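Local coordinates for protein Polyphosphate:AMP phosphotransferase (Meiothermus ruber H328, PDB 5O6M) that uses inorganic polyphosphate as phosphate donor to convert AMP to ADP and ADP to ATP, and also acts on GMP, CMP, UMP and their diphosphates, at residues Asp20-Phe25 and Ala229-Tyr234; Gly85-Ser90 and Lys114-Ile119; His148-Glu153 and Thr219-Trp224; Leu164-His169 and Trp237-Ile242. The protein carries 1 engineered substitution. One frame throughout, in Å; residues are numbered along the deposited sequence.

Contact 1: Asp20-Phe25 and Ala229-Tyr234; sequences DDTSAF and ANKNWY. With PO4 (phosphate ion), chain B.
Thr22 packs its CA over one face of the Tyr234 ring. The CA is 3.6 Å from the ring centroid and 17° off the normal, a CH-pi contact. Tyr234 CG is anti to its own backbone N (chi1 -171°), which sends CG towards the loop before helix 29-53. Phe25 CB comes to the edge of the same ring, 3.9 Å from Tyr234 CE1. The backbone N of Ala24 donates to Tyr234 OH. That hydroxyl also bonds to Tyr4 OH, but its exact place in the model is doubtful. An alanine in place of Tyr234 would probably leave Thr22 CA without the face it rests on and Phe25 CB without its neighbour at the ring edge.

The extended side chain of Lys231 crosses that of Thr22 at about a right angle, and its NZ passes Thr22 CG2. Phe25 CD2 meets Trp233 CZ3 at 4.1 Å. At the other end, Asn230 ND2 makes a weak bond to Asp20 OD1 (3.5 Å), with amide and carboxylate planes 68° apart. The firmer partner of Asn230 is Ser171.

The loop is also braced from within. Asp21 OD1 takes the N-H of Ser23, N to OD1 2.7 Å, an Asx turn, and Ser23 OG as well. Thr22 to Phe25 form a type I turn. Lys231 is the N-cap of helix 232-249. O2 of a phosphate ion, probably from the crystallisation liquor, accepts the N-H of Trp233, N to O2 2.7 Å. The contact thus rests chiefly on aromatic and aliphatic surface, with one weak polar link, between Asn230 and Asp20.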
# COMPACT_ATOMS: atom_id res chain seq x y z
N ASP D 20 -29.99 8.39 -27.03
CA ASP D 20 -31.38 8.21 -26.65
C ASP D 20 -31.93 6.84 -26.99
O ASP D 20 -33.12 6.58 -26.76
CB ASP D 20 -32.24 9.30 -27.30
CG ASP D 20 -32.13 10.63 -26.59
OD1 ASP D 20 -32.31 10.65 -25.35
OD2 ASP D 20 -31.85 11.65 -27.25
N ASP D 21 -31.11 5.95 -27.54
CA ASP D 21 -31.56 4.60 -27.86
C ASP D 21 -32.08 3.88 -26.62
O ASP D 21 -31.40 3.83 -25.59
CB ASP D 21 -30.41 3.81 -28.49
CG ASP D 21 -30.77 2.36 -28.73
OD1 ASP D 21 -31.96 2.06 -28.96
OD2 ASP D 21 -29.85 1.51 -28.69
N THR D 22 -33.28 3.32 -26.74
CA THR D 22 -33.85 2.45 -25.71
C THR D 22 -34.39 1.16 -26.33
O THR D 22 -35.20 0.47 -25.70
CB THR D 22 -34.95 3.16 -24.93
OG1 THR D 22 -36.01 3.54 -25.82
CG2 THR D 22 -34.40 4.40 -24.24
N SER D 23 -33.95 0.83 -27.54
CA SER D 23 -34.55 -0.25 -28.32
C SER D 23 -34.38 -1.62 -27.70
O SER D 23 -35.06 -2.56 -28.13
CB SER D 23 -33.96 -0.24 -29.73
OG SER D 23 -32.55 -0.31 -29.69
N ALA D 24 -33.50 -1.77 -26.70
CA ALA D 24 -33.28 -3.08 -26.10
C ALA D 24 -34.34 -3.45 -25.08
O ALA D 24 -34.47 -4.63 -24.73
CB ALA D 24 -31.90 -3.14 -25.45
N PHE D 25 -35.10 -2.48 -24.57
CA PHE D 25 -36.16 -2.73 -23.60
C PHE D 25 -37.51 -2.35 -24.18
O PHE D 25 -37.71 -1.22 -24.64
CB PHE D 25 -35.92 -1.97 -22.29
CG PHE D 25 -36.93 -2.28 -21.22
CD1 PHE D 25 -36.87 -3.49 -20.54
CD2 PHE D 25 -37.94 -1.39 -20.92
CE1 PHE D 25 -37.80 -3.79 -19.56
CE2 PHE D 25 -38.88 -1.69 -19.95
CZ PHE D 25 -38.81 -2.89 -19.27
N ALA D 229 -27.12 6.60 -22.33
CA ALA D 229 -27.21 7.05 -20.94
C ALA D 229 -27.93 8.38 -20.78
O ALA D 229 -27.88 8.96 -19.69
CB ALA D 229 -25.81 7.12 -20.33
N ASN D 230 -28.59 8.88 -21.82
CA ASN D 230 -29.40 10.08 -21.63
C ASN D 230 -30.58 9.82 -20.71
O ASN D 230 -31.04 10.74 -20.02
CB ASN D 230 -29.87 10.62 -22.98
CG ASN D 230 -28.86 11.54 -23.64
OD1 ASN D 230 -27.73 11.69 -23.15
ND2 ASN D 230 -29.25 12.17 -24.73
N LYS D 231 -31.10 8.60 -20.69
CA LYS D 231 -32.19 8.21 -19.80
C LYS D 231 -31.63 7.33 -18.68
O LYS D 231 -31.17 6.22 -18.94
CB LYS D 231 -33.32 7.49 -20.53
CG LYS D 231 -33.94 8.24 -21.71
CD LYS D 231 -34.97 7.34 -22.39
CE LYS D 231 -35.49 7.91 -23.70
NZ LYS D 231 -36.32 6.91 -24.44
N ASN D 232 -31.68 7.84 -17.45
CA ASN D 232 -31.13 7.11 -16.31
C ASN D 232 -31.76 5.73 -16.16
O ASN D 232 -31.06 4.75 -15.91
CB ASN D 232 -31.31 7.92 -15.04
CG ASN D 232 -30.43 9.14 -14.99
OD1 ASN D 232 -29.65 9.38 -15.91
ND2 ASN D 232 -30.56 9.93 -13.94
N TRP D 233 -33.09 5.64 -16.29
CA TRP D 233 -33.74 4.36 -16.10
C TRP D 233 -33.22 3.32 -17.08
O TRP D 233 -33.08 2.14 -16.73
CB TRP D 233 -35.26 4.50 -16.21
CG TRP D 233 -35.77 4.98 -17.55
CD1 TRP D 233 -36.02 6.28 -17.91
CD2 TRP D 233 -36.10 4.18 -18.68
NE1 TRP D 233 -36.48 6.32 -19.21
CE2 TRP D 233 -36.53 5.05 -19.70
CE3 TRP D 233 -36.06 2.80 -18.94
CZ2 TRP D 233 -36.93 4.59 -20.96
CZ3 TRP D 233 -36.46 2.35 -20.19
CH2 TRP D 233 -36.89 3.24 -21.18
N TYR D 234 -32.93 3.73 -18.31
CA TYR D 234 -32.42 2.79 -19.30
C TYR D 234 -30.96 2.46 -19.03
O TYR D 234 -30.56 1.29 -19.06
CB TYR D 234 -32.59 3.34 -20.71
CG TYR D 234 -32.29 2.32 -21.79
CD1 TYR D 234 -33.16 1.27 -22.03
CD2 TYR D 234 -31.15 2.42 -22.56
CE1 TYR D 234 -32.90 0.33 -23.01
CE2 TYR D 234 -30.87 1.48 -23.54
CZ TYR D 234 -31.76 0.44 -23.76
OH TYR D 234 -31.49 -0.49 -24.74
P PO4 B . -34.60 9.49 -15.50
O1 PO4 B . -35.98 9.81 -16.01
O2 PO4 B . -34.30 8.03 -15.75
O3 PO4 B . -34.53 9.76 -14.01
O4 PO4 B . -33.58 10.34 -16.23

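Contact 2: Gly85-Ser90 and Lys114-Ile119; sequences GVRVAS and KGELVI
Two neighbouring strands of the parallel sheet pair here: strand 86-90, outermost within the chain, and strand 117-121. Four backbone bonds join them. Leu117 N donates to Gly85 O, and Arg87 N donates to Leu117 O, both at 3.0 Å. Ile119 N then reaches Arg87 O, and Ala89 N reaches Ile119 O, both at 2.9 Å. Arg87 uses both its N-H and its C=O on this one neighbour, as regular parallel pairing requires. The short strand axes lie 29° apart.

This sheet is the core of the P-loop kinase fold of the PPK2 family, and strand 117-121 lies between 86-90 and 57-64. The two faces of the paired strands differ in chemistry. On the face of Arg87 and Val118, the arginine folds back at chi3 (61°), which places NE beside the carboxylate of Glu116. NE donates to Glu116 OE2 at 2.8 Å in a salt bridge. The oxygen lies near the guanidinium plane and is met on its syn side, 32° out of the carboxylate plane. Val118 CG2 covers one face of the guanidinium, 3.4 Å from NH2. Arg87 NH2 also bonds Gln110 O, and Glu116 OE1 takes the N-H of Arg113.

On the face of Val86, Val88, Leu117 and Ile119 the contacts are apolar. Ile119 CD1 lies 3.9 Å from Val86 CG2. Leu117 and Ile119 also touch strand 57-64.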
# COMPACT_ATOMS: atom_id res chain seq x y z
N GLY D 85 -18.32 -7.27 -0.28
CA GLY D 85 -17.83 -7.89 -1.49
C GLY D 85 -17.68 -6.94 -2.67
O GLY D 85 -17.08 -7.31 -3.69
N VAL D 86 -18.20 -5.73 -2.54
CA VAL D 86 -18.14 -4.74 -3.61
C VAL D 86 -17.37 -3.53 -3.11
O VAL D 86 -17.68 -2.98 -2.05
CB VAL D 86 -19.55 -4.33 -4.08
CG1 VAL D 86 -20.34 -3.71 -2.94
CG2 VAL D 86 -19.47 -3.37 -5.27
N ARG D 87 -16.35 -3.12 -3.87
CA ARG D 87 -15.47 -2.02 -3.51
C ARG D 87 -15.34 -1.06 -4.68
O ARG D 87 -15.22 -1.49 -5.83
CB ARG D 87 -14.09 -2.52 -3.09
CG ARG D 87 -13.08 -1.41 -2.85
CD ARG D 87 -11.80 -1.92 -2.22
NE ARG D 87 -11.10 -2.90 -3.06
CZ ARG D 87 -10.23 -2.58 -4.01
NH1 ARG D 87 -9.96 -1.31 -4.27
NH2 ARG D 87 -9.63 -3.53 -4.72
N VAL D 88 -15.36 0.24 -4.39
CA VAL D 88 -15.18 1.27 -5.41
C VAL D 88 -13.78 1.85 -5.28
O VAL D 88 -13.37 2.27 -4.19
CB VAL D 88 -16.25 2.38 -5.28
CG1 VAL D 88 -16.01 3.47 -6.32
CG2 VAL D 88 -17.64 1.78 -5.42
N ALA D 89 -13.05 1.89 -6.39
CA ALA D 89 -11.75 2.54 -6.46
C ALA D 89 -11.86 3.73 -7.41
O ALA D 89 -12.11 3.54 -8.61
CB ALA D 89 -10.65 1.58 -6.93
N SER D 90 -11.70 4.93 -6.88
CA SER D 90 -11.79 6.15 -7.66
C SER D 90 -10.39 6.60 -8.06
O SER D 90 -9.44 6.45 -7.30
CB SER D 90 -12.47 7.27 -6.86
OG SER D 90 -13.80 6.93 -6.54
N LYS D 114 -9.62 -12.34 -5.55
CA LYS D 114 -10.58 -13.43 -5.67
C LYS D 114 -11.77 -13.22 -4.76
O LYS D 114 -11.62 -12.86 -3.59
CB LYS D 114 -9.90 -14.77 -5.37
CG LYS D 114 -8.92 -15.19 -6.44
CD LYS D 114 -8.36 -16.57 -6.16
CE LYS D 114 -7.49 -17.04 -7.32
NZ LYS D 114 -6.74 -18.28 -6.98
N GLY D 115 -12.97 -13.42 -5.31
CA GLY D 115 -14.19 -13.25 -4.56
C GLY D 115 -14.69 -11.82 -4.48
O GLY D 115 -15.72 -11.57 -3.84
N GLU D 116 -14.00 -10.88 -5.12
CA GLU D 116 -14.29 -9.46 -4.99
C GLU D 116 -14.76 -8.90 -6.32
O GLU D 116 -14.34 -9.33 -7.39
CB GLU D 116 -13.04 -8.70 -4.51
CG GLU D 116 -13.26 -7.23 -4.18
CD GLU D 116 -11.96 -6.51 -3.87
OE1 GLU D 116 -10.91 -6.92 -4.39
OE2 GLU D 116 -12.00 -5.53 -3.09
N LEU D 117 -15.65 -7.91 -6.23
CA LEU D 117 -16.09 -7.14 -7.39
C LEU D 117 -15.66 -5.70 -7.15
O LEU D 117 -16.05 -5.09 -6.15
CB LEU D 117 -17.61 -7.24 -7.58
CG LEU D 117 -18.23 -6.68 -8.86
CD1 LEU D 117 -19.69 -7.09 -8.98
CD2 LEU D 117 -18.11 -5.16 -8.93
N VAL D 118 -14.87 -5.16 -8.07
CA VAL D 118 -14.36 -3.81 -7.95
C VAL D 118 -14.91 -2.96 -9.08
O VAL D 118 -14.94 -3.39 -10.24
CB VAL D 118 -12.82 -3.78 -7.95
CG1 VAL D 118 -12.32 -2.35 -8.07
CG2 VAL D 118 -12.27 -4.43 -6.68
N ILE D 119 -15.35 -1.75 -8.74
CA ILE D 119 -15.79 -0.77 -9.72
C ILE D 119 -14.70 0.28 -9.83
O ILE D 119 -14.35 0.92 -8.83
CB ILE D 119 -17.13 -0.14 -9.33
CG1 ILE D 119 -18.19 -1.24 -9.20
CG2 ILE D 119 -17.56 0.88 -10.37
CD1 ILE D 119 -19.34 -0.86 -8.28

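Contact 3: His148-Glu153 and Thr219-Trp224; sequences HIREFE and TEYAPW
The backbones of helix 145-158 and of the loop between helix 203-217 and strand 224-228 come nearest at Glu153 and Ala222, whose CA atoms are 6.6 Å apart. The loop leads into strand 224-228, outermost in the parallel sheet as formed within this chain of P-loop kinase fold, so the contact ties that strand's approach to a covering helix.

Tyr221 does most of the work. Its CG stands between the backbone N and the carbonyl carbon (chi1 54°), and the ring extends from there towards the helix. Tyr221 OH donates to Arg150 O, a very short bond at 2.5 Å. The same hydroxyl lies 3.5 Å from Arg150 CB. Further along the ring, Tyr221 CE1 packs 4.0 Å from Glu153 CB. Within the loop, Thr219 OG1 sits over the centre of the Tyr221 ring, 2.9 Å above its plane.

Arg150 CD touches Thr219 CG2, while its guanidinium turns away to a salt bridge with Glu216. The chain of Glu153 runs extended beyond CG beside Ala222. Its buried carboxylate is shared between Lys165, in a salt bridge through OE1, and His124, hydrogen-bonded through OE2. Ala222 CB sits 3.2 Å from Glu153 OE1.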
# COMPACT_ATOMS: atom_id res chain seq x y z
N HIS D 148 -0.25 -0.92 -24.41
CA HIS D 148 -0.08 -1.23 -23.00
C HIS D 148 -1.37 -1.74 -22.38
O HIS D 148 -1.38 -2.73 -21.64
CB HIS D 148 0.39 0.01 -22.24
CG HIS D 148 1.65 0.61 -22.78
ND1 HIS D 148 2.06 1.88 -22.43
CD2 HIS D 148 2.59 0.13 -23.62
CE1 HIS D 148 3.20 2.15 -23.05
NE2 HIS D 148 3.54 1.10 -23.77
N ILE D 149 -2.48 -1.06 -22.67
CA ILE D 149 -3.75 -1.36 -22.02
C ILE D 149 -4.31 -2.69 -22.51
O ILE D 149 -4.78 -3.51 -21.72
CB ILE D 149 -4.74 -0.20 -22.23
CG1 ILE D 149 -4.25 1.04 -21.47
CG2 ILE D 149 -6.15 -0.61 -21.80
CD1 ILE D 149 -5.11 2.26 -21.66
N ARG D 150 -4.29 -2.91 -23.83
CA ARG D 150 -4.75 -4.20 -24.35
C ARG D 150 -4.00 -5.35 -23.69
O ARG D 150 -4.60 -6.36 -23.32
CB ARG D 150 -4.57 -4.25 -25.87
CG ARG D 150 -5.62 -3.49 -26.66
CD ARG D 150 -5.53 -3.84 -28.14
NE ARG D 150 -4.20 -3.58 -28.68
CZ ARG D 150 -3.83 -2.44 -29.25
NH1 ARG D 150 -4.69 -1.44 -29.36
NH2 ARG D 150 -2.60 -2.30 -29.72
N GLU D 151 -2.68 -5.20 -23.53
CA GLU D 151 -1.87 -6.27 -22.98
C GLU D 151 -2.04 -6.37 -21.47
O GLU D 151 -2.02 -7.47 -20.91
CB GLU D 151 -0.40 -6.05 -23.34
CG GLU D 151 -0.12 -6.10 -24.83
CD GLU D 151 -0.57 -7.41 -25.45
OE1 GLU D 151 -1.02 -7.39 -26.62
OE2 GLU D 151 -0.50 -8.45 -24.77
N PHE D 152 -2.19 -5.23 -20.80
CA PHE D 152 -2.48 -5.25 -19.37
C PHE D 152 -3.79 -5.97 -19.09
O PHE D 152 -3.86 -6.84 -18.22
CB PHE D 152 -2.52 -3.82 -18.83
CG PHE D 152 -2.96 -3.72 -17.40
CD1 PHE D 152 -2.25 -4.35 -16.39
CD2 PHE D 152 -4.08 -2.98 -17.06
CE1 PHE D 152 -2.65 -4.26 -15.07
CE2 PHE D 152 -4.49 -2.88 -15.74
CZ PHE D 152 -3.78 -3.52 -14.75
N GLU D 153 -4.83 -5.63 -19.85
CA GLU D 153 -6.12 -6.28 -19.65
C GLU D 153 -6.09 -7.74 -20.11
O GLU D 153 -6.76 -8.58 -19.52
CB GLU D 153 -7.23 -5.50 -20.36
CG GLU D 153 -7.49 -4.14 -19.72
CD GLU D 153 -8.54 -3.32 -20.46
OE1 GLU D 153 -9.07 -3.81 -21.48
OE2 GLU D 153 -8.82 -2.18 -20.02
N THR D 219 -11.66 -5.70 -26.85
CA THR D 219 -11.18 -7.01 -27.26
C THR D 219 -12.16 -8.07 -26.78
O THR D 219 -13.11 -7.78 -26.05
CB THR D 219 -9.78 -7.31 -26.72
OG1 THR D 219 -9.82 -7.30 -25.29
CG2 THR D 219 -8.80 -6.25 -27.20
N GLU D 220 -11.92 -9.31 -27.19
CA GLU D 220 -12.80 -10.41 -26.79
C GLU D 220 -12.58 -10.82 -25.35
O GLU D 220 -13.47 -11.43 -24.75
CB GLU D 220 -12.59 -11.62 -27.71
CG GLU D 220 -12.05 -11.26 -29.09
CD GLU D 220 -10.58 -10.90 -29.05
OE1 GLU D 220 -9.81 -11.65 -28.41
OE2 GLU D 220 -10.20 -9.85 -29.62
N TYR D 221 -11.41 -10.51 -24.78
CA TYR D 221 -11.18 -10.74 -23.36
C TYR D 221 -11.55 -9.53 -22.50
O TYR D 221 -11.60 -9.66 -21.28
CB TYR D 221 -9.72 -11.11 -23.10
CG TYR D 221 -8.72 -10.11 -23.65
CD1 TYR D 221 -8.44 -8.93 -22.97
CD2 TYR D 221 -8.03 -10.37 -24.83
CE1 TYR D 221 -7.53 -8.02 -23.46
CE2 TYR D 221 -7.11 -9.46 -25.32
CZ TYR D 221 -6.87 -8.29 -24.63
OH TYR D 221 -5.96 -7.37 -25.11
N ALA D 222 -11.80 -8.37 -23.11
CA ALA D 222 -12.11 -7.14 -22.37
C ALA D 222 -12.99 -6.24 -23.22
O ALA D 222 -12.54 -5.22 -23.76
CB ALA D 222 -10.83 -6.42 -21.95
N PRO D 223 -14.27 -6.58 -23.35
CA PRO D 223 -15.15 -5.81 -24.23
C PRO D 223 -15.56 -4.47 -23.65
O PRO D 223 -15.69 -4.30 -22.43
CB PRO D 223 -16.38 -6.73 -24.37
CG PRO D 223 -16.42 -7.46 -23.07
CD PRO D 223 -14.97 -7.71 -22.71
N TRP D 224 -15.74 -3.50 -24.54
CA TRP D 224 -16.40 -2.25 -24.22
C TRP D 224 -17.88 -2.34 -24.54
O TRP D 224 -18.27 -2.91 -25.57
CB TRP D 224 -15.79 -1.08 -24.99
CG TRP D 224 -14.59 -0.47 -24.35
CD1 TRP D 224 -13.28 -0.70 -24.65
CD2 TRP D 224 -14.58 0.51 -23.29
NE1 TRP D 224 -12.46 0.06 -23.85
CE2 TRP D 224 -13.23 0.81 -23.01
CE3 TRP D 224 -15.59 1.15 -22.56
CZ2 TRP D 224 -12.86 1.72 -22.02
CZ3 TRP D 224 -15.22 2.06 -21.58
CH2 TRP D 224 -13.86 2.34 -21.32

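Contact 4: Leu164-His169 and Trp237-Ile242; sequences LKFFLH and WLVSHI
The ring of Phe166 is met on one face by Val239 and at its edge by Ile242. Val239 CG1 stands over the ring centre, 4.2 Å from the centroid and 10° off the normal, a CH-pi contact. Ile242 CG2 lies near the ring plane, 3.8 Å from both Phe166 CE1 and CZ. The side chains of Phe166 and Ile242 run alongside each other, pointing opposite ways.

Two leucines extend the patch along the strand. Leu164 CD1 meets Ile242 CG2 at 3.9 Å. Leu168 crosses Val239 at about a right angle, and its CD2 comes within 4.1 Å of Val239 CG2. That valine methyl also lies 4.0 Å from Phe166 CD1. Val239 CG1 is anti to its backbone N (chi1 169°) and CG2 is anti to the carbonyl carbon. CG1 stands over the ring, and CG2 touches both Phe166 CD1 and Leu168 CD2. An alanine in place of Phe166 would probably open a gap beneath Val239 CG1 and leave Ile242 CG2 with Leu164 as its remaining neighbour across this contact.

No hydrogen bond joins the two segments. All five touching residues are buried and apolar. Helix 70-77 closes over Leu168 and Val239, and Ile227 of strand 224-228 flanks Phe166 and Leu168.

The strand and helix segments run nearly antiparallel, at 170°, with axes 10.8 Å apart. Leu164 and Phe166 point to the helix, and Leu168 reaches it with the end of its side chain. This is the helix-on-sheet packing of a three-layer alpha/beta fold, here the P-loop kinase core of the PPK2 family.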
# COMPACT_ATOMS: atom_id res chain seq x y z
N LEU D 164 -15.53 -6.02 -17.41
CA LEU D 164 -16.59 -5.31 -18.10
C LEU D 164 -16.24 -3.83 -18.13
O LEU D 164 -15.95 -3.23 -17.08
CB LEU D 164 -17.95 -5.51 -17.40
CG LEU D 164 -18.55 -6.91 -17.40
CD1 LEU D 164 -20.07 -6.84 -17.35
CD2 LEU D 164 -18.08 -7.71 -18.60
N LYS D 165 -16.29 -3.23 -19.31
CA LYS D 165 -16.02 -1.81 -19.47
C LYS D 165 -17.27 -1.14 -20.03
O LYS D 165 -17.80 -1.57 -21.07
CB LYS D 165 -14.81 -1.58 -20.38
CG LYS D 165 -13.53 -2.20 -19.83
CD LYS D 165 -12.34 -2.01 -20.76
CE LYS D 165 -12.46 -2.82 -22.03
NZ LYS D 165 -11.19 -2.78 -22.81
N PHE D 166 -17.75 -0.12 -19.33
CA PHE D 166 -18.96 0.60 -19.70
C PHE D 166 -18.62 2.04 -20.01
O PHE D 166 -18.04 2.74 -19.17
CB PHE D 166 -20.00 0.53 -18.58
CG PHE D 166 -20.51 -0.85 -18.29
CD1 PHE D 166 -21.48 -1.43 -19.10
CD2 PHE D 166 -20.04 -1.57 -17.21
CE1 PHE D 166 -21.95 -2.70 -18.84
CE2 PHE D 166 -20.51 -2.85 -16.95
CZ PHE D 166 -21.47 -3.42 -17.76
N PHE D 167 -18.94 2.48 -21.22
CA PHE D 167 -18.95 3.90 -21.56
C PHE D 167 -20.40 4.37 -21.50
O PHE D 167 -21.23 3.95 -22.31
CB PHE D 167 -18.34 4.15 -22.94
CG PHE D 167 -18.33 5.59 -23.35
CD1 PHE D 167 -17.64 6.53 -22.60
CD2 PHE D 167 -19.01 6.02 -24.48
CE1 PHE D 167 -17.63 7.87 -22.97
CE2 PHE D 167 -19.01 7.35 -24.85
CZ PHE D 167 -18.31 8.28 -24.10
N LEU D 168 -20.72 5.21 -20.52
CA LEU D 168 -22.05 5.80 -20.43
C LEU D 168 -22.11 7.00 -21.37
O LEU D 168 -21.43 8.01 -21.14
CB LEU D 168 -22.39 6.20 -18.99
CG LEU D 168 -22.12 5.14 -17.92
CD1 LEU D 168 -22.46 5.69 -16.53
CD2 LEU D 168 -22.87 3.85 -18.20
N HIS D 169 -22.94 6.90 -22.41
CA HIS D 169 -22.88 7.79 -23.57
C HIS D 169 -24.02 8.80 -23.50
O HIS D 169 -25.19 8.45 -23.68
CB HIS D 169 -22.95 6.98 -24.86
CG HIS D 169 -22.74 7.79 -26.10
ND1 HIS D 169 -21.88 8.87 -26.15
CD2 HIS D 169 -23.27 7.67 -27.34
CE1 HIS D 169 -21.89 9.38 -27.36
NE2 HIS D 169 -22.73 8.67 -28.11
N TRP D 237 -30.90 0.13 -16.15
CA TRP D 237 -31.41 -1.20 -16.51
C TRP D 237 -30.41 -1.95 -17.39
O TRP D 237 -30.14 -3.13 -17.16
CB TRP D 237 -32.75 -1.10 -17.23
CG TRP D 237 -33.19 -2.44 -17.76
CD1 TRP D 237 -33.85 -3.42 -17.06
CD2 TRP D 237 -32.95 -2.97 -19.07
NE1 TRP D 237 -34.06 -4.51 -17.86
CE2 TRP D 237 -33.51 -4.27 -19.10
CE3 TRP D 237 -32.33 -2.48 -20.22
CZ2 TRP D 237 -33.47 -5.07 -20.24
CZ3 TRP D 237 -32.28 -3.28 -21.34
CH2 TRP D 237 -32.85 -4.57 -21.34
N LEU D 238 -29.87 -1.28 -18.41
CA LEU D 238 -29.00 -1.96 -19.36
C LEU D 238 -27.71 -2.42 -18.69
O LEU D 238 -27.28 -3.56 -18.87
CB LEU D 238 -28.70 -1.05 -20.55
CG LEU D 238 -27.85 -1.70 -21.65
CD1 LEU D 238 -28.47 -3.02 -22.09
CD2 LEU D 238 -27.69 -0.76 -22.82
N VAL D 239 -27.08 -1.54 -17.91
CA VAL D 239 -25.87 -1.94 -17.19
C VAL D 239 -26.18 -3.11 -16.27
O VAL D 239 -25.40 -4.07 -16.19
CB VAL D 239 -25.28 -0.75 -16.41
CG1 VAL D 239 -24.21 -1.23 -15.45
CG2 VAL D 239 -24.71 0.28 -17.38
N SER D 240 -27.31 -3.06 -15.57
CA SER D 240 -27.69 -4.16 -14.69
C SER D 240 -27.83 -5.47 -15.46
O SER D 240 -27.34 -6.51 -15.03
CB SER D 240 -28.98 -3.82 -13.96
OG SER D 240 -28.83 -2.66 -13.17
N HIS D 241 -28.50 -5.43 -16.62
CA HIS D 241 -28.70 -6.66 -17.38
C HIS D 241 -27.37 -7.26 -17.82
O HIS D 241 -27.12 -8.45 -17.62
CB HIS D 241 -29.59 -6.40 -18.60
CG HIS D 241 -29.71 -7.58 -19.50
ND1 HIS D 241 -30.52 -8.66 -19.21
CD2 HIS D 241 -29.12 -7.87 -20.69
CE1 HIS D 241 -30.42 -9.56 -20.18
NE2 HIS D 241 -29.58 -9.10 -21.08
N ILE D 242 -26.50 -6.44 -18.40
CA ILE D 242 -25.22 -6.94 -18.87
C ILE D 242 -24.43 -7.53 -17.71
O ILE D 242 -23.87 -8.63 -17.81
CB ILE D 242 -24.44 -5.82 -19.59
CG1 ILE D 242 -25.17 -5.44 -20.88
CG2 ILE D 242 -23.00 -6.24 -19.86
CD1 ILE D 242 -24.75 -4.11 -21.48

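Contacts 2 and 4 reach the same five-stranded parallel sheet, with centres about 16 Å apart: contact 2 pairs strands 86-90 and 117-121, and contact 4 packs helix 232-249 on strand 161-169. Contact 1 uses the start of that helix and touches contact 4, their centres about 11 Å apart; Ala229 N probably bonds His169 O. Contact 3 touches contact 4 through the salt bridge of Glu153 and Lys165. The centres of contacts 1 and 2 are about 26 Å apart, on opposite sides of the chain's centre. Contact 2 closes before contacts 3 and 4 open. The segments of contacts 3 and 4 alternate along the chain, as do those of contacts 1 and 4. Contact 1 brings the N-terminal loop to the C-terminal helix.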